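Local coordinates for arginine 3rd transport system periplasmic binding protein (Legionella pneumophila subsp. pneumophila str. Philadelphia 1, PDB 3KZG) that probably binds arginine in the periplasm and delivers it to an ABC-type membrane transporter, at residues 28-33 / 85-90. Sequence-based numbering, arbitrary orientation.
Sequences GFDIDL and LPYMES
The ring of Tyr87 meets the first two turns of helix 29-40 through Leu33, Phe29 and Asp30. The methyl Leu33 CD2 presses on one face, lying 3.6 Å from the ring centroid and 21° off its normal, a CH-pi contact displaced toward CG. Leucine suits this place because its branched end can set a single methyl against a flat ring. Phe29, one turn earlier, has CG anti to its backbone N (chi1 -178°), which sends the ring out toward the loop; its CE2 comes within 3.9 Å of Tyr87 CD1, which sits at the edge of the phenylalanine ring. The selenium of Met88, a selenomethionine, stands obliquely 5.1 Å from the centroid of that ring in a Met-aromatic contact. Tyr87 OH lies 2.6 Å from Asp30 OD1, a weak hydrogen bond at most, since its proton has another acceptor within reach; carboxylate and ring planes are 85° apart. OD2 accepts from the backbone N of Ser70, the firmer partner of the buried carboxylate. Tyrosine suits the place because its ring meets apolar neighbours while its hydroxyl points at the carboxylate. Phe29 also packs edge-to-face with Tyr228 and Phe229, bringing the end of the modelled chain against the same aromatic cluster. This helix-to-loop packing lies within one lobe of the two-lobed periplasmic binding protein fold, just before the loop enters strand 91-97 of the other lobe.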
loop_
_atom_site.group_PDB
_atom_site.type_symbol
_atom_site.label_atom_id
_atom_site.label_comp_id
_atom_site.label_asym_id
_atom_site.label_seq_id
_atom_site.Cartn_x
_atom_site.Cartn_y
_atom_site.Cartn_z
ATOM N N GLY A 28 3.380 20.571 18.051
ATOM C CA GLY A 28 2.172 20.603 17.250
ATOM C C GLY A 28 2.495 20.159 15.837
ATOM O O GLY A 28 3.666 20.025 15.480
ATOM N N PHE A 29 1.467 19.940 15.027
ATOM C CA PHE A 29 1.680 19.505 13.654
ATOM C C PHE A 29 2.527 20.469 12.819
ATOM O O PHE A 29 3.435 20.033 12.116
ATOM C CB PHE A 29 0.342 19.283 12.948
ATOM C CG PHE A 29 0.486 18.777 11.541
ATOM C CD1 PHE A 29 0.855 17.464 11.298
ATOM C CD2 PHE A 29 0.274 19.625 10.460
ATOM C CE1 PHE A 29 1.012 16.992 9.998
ATOM C CE2 PHE A 29 0.430 19.167 9.151
ATOM C CZ PHE A 29 0.799 17.849 8.921
ATOM N N ASP A 30 2.233 21.769 12.880
ATOM C CA ASP A 30 2.997 22.744 12.095
ATOM C C ASP A 30 4.465 22.731 12.472
ATOM O O ASP A 30 5.338 22.865 11.615
ATOM C CB ASP A 30 2.460 24.172 12.284
ATOM C CG ASP A 30 1.195 24.432 11.502
ATOM O OD1 ASP A 30 0.970 23.734 10.494
ATOM O OD2 ASP A 30 0.432 25.348 11.879
ATOM N N ILE A 31 4.734 22.568 13.762
ATOM C CA ILE A 31 6.107 22.553 14.238
ATOM C C ILE A 31 6.865 21.386 13.629
ATOM O O ILE A 31 7.941 21.573 13.060
ATOM C CB ILE A 31 6.175 22.437 15.781
ATOM C CG1 ILE A 31 5.332 23.538 16.433
ATOM C CG2 ILE A 31 7.624 22.507 16.244
ATOM C CD1 ILE A 31 5.636 24.944 15.956
ATOM N N ASP A 32 6.301 20.185 13.750
ATOM C CA ASP A 32 6.931 18.982 13.222
ATOM C C ASP A 32 7.103 19.032 11.701
ATOM O O ASP A 32 8.122 18.585 11.170
ATOM C CB ASP A 32 6.125 17.727 13.595
ATOM C CG ASP A 32 6.081 17.460 15.102
ATOM O OD1 ASP A 32 6.972 17.940 15.837
ATOM O OD2 ASP A 32 5.153 16.748 15.549
ATOM N N LEU A 33 6.114 19.571 10.999
ATOM C CA LEU A 33 6.205 19.654 9.544
ATOM C C LEU A 33 7.353 20.565 9.126
ATOM O O LEU A 33 8.252 20.153 8.391
ATOM C CB LEU A 33 4.898 20.176 8.946
ATOM C CG LEU A 33 4.935 20.296 7.422
ATOM C CD1 LEU A 33 5.241 18.930 6.811
ATOM C CD2 LEU A 33 3.622 20.831 6.911
ATOM N N LEU A 85 2.969 25.174 -1.679
ATOM C CA LEU A 85 1.879 24.274 -2.014
ATOM C C LEU A 85 1.176 24.034 -0.678
ATOM O O LEU A 85 1.822 24.010 0.375
ATOM C CB LEU A 85 2.425 22.946 -2.543
ATOM C CG LEU A 85 3.317 23.017 -3.787
ATOM C CD1 LEU A 85 3.875 21.630 -4.106
ATOM C CD2 LEU A 85 2.512 23.566 -4.950
ATOM N N PRO A 86 -0.152 23.883 -0.693
ATOM C CA PRO A 86 -0.830 23.642 0.584
ATOM C C PRO A 86 -0.390 22.270 1.090
ATOM O O PRO A 86 -0.141 21.368 0.286
ATOM C CB PRO A 86 -2.308 23.687 0.204
ATOM C CG PRO A 86 -2.301 23.166 -1.214
ATOM C CD PRO A 86 -1.097 23.841 -1.824
ATOM N N TYR A 87 -0.261 22.117 2.405
ATOM C CA TYR A 87 0.155 20.835 2.974
ATOM C C TYR A 87 -1.009 20.148 3.652
ATOM O O TYR A 87 -0.852 19.080 4.240
ATOM C CB TYR A 87 1.282 21.028 3.998
ATOM C CG TYR A 87 0.983 22.014 5.120
ATOM C CD1 TYR A 87 0.186 21.660 6.212
ATOM C CD2 TYR A 87 1.527 23.298 5.095
ATOM C CE1 TYR A 87 -0.053 22.574 7.260
ATOM C CE2 TYR A 87 1.293 24.207 6.128
ATOM C CZ TYR A 87 0.512 23.848 7.201
ATOM O OH TYR A 87 0.296 24.768 8.215
HETATM N N MSE A 88 -2.183 20.759 3.565
HETATM C CA MSE A 88 -3.362 20.206 4.211
HETATM C C MSE A 88 -4.610 20.964 3.765
HETATM O O MSE A 88 -4.561 22.176 3.527
HETATM C CB MSE A 88 -3.189 20.314 5.733
HETATM C CG MSE A 88 -4.332 19.780 6.572
HETATM SE SE MSE A 88 -3.869 19.764 8.465
HETATM C CE MSE A 88 -5.562 19.124 9.177
ATOM N N GLU A 89 -5.720 20.249 3.626
ATOM C CA GLU A 89 -6.969 20.889 3.229
ATOM C C GLU A 89 -7.439 21.776 4.381
ATOM O O GLU A 89 -7.302 21.405 5.542
ATOM C CB GLU A 89 -8.039 19.838 2.924
ATOM C CG GLU A 89 -9.350 20.420 2.430
ATOM C CD GLU A 89 -10.370 19.352 2.061
ATOM O OE1 GLU A 89 -10.923 18.700 2.973
ATOM O OE2 GLU A 89 -10.609 19.165 0.852
ATOM N N SER A 90 -7.985 22.947 4.066
ATOM C CA SER A 90 -8.453 23.856 5.109
ATOM C C SER A 90 -9.973 23.866 5.223
ATOM O O SER A 90 -10.681 24.156 4.257
ATOM C CB SER A 90 -7.939 25.284 4.852
ATOM O OG SER A 90 -8.358 25.781 3.592
#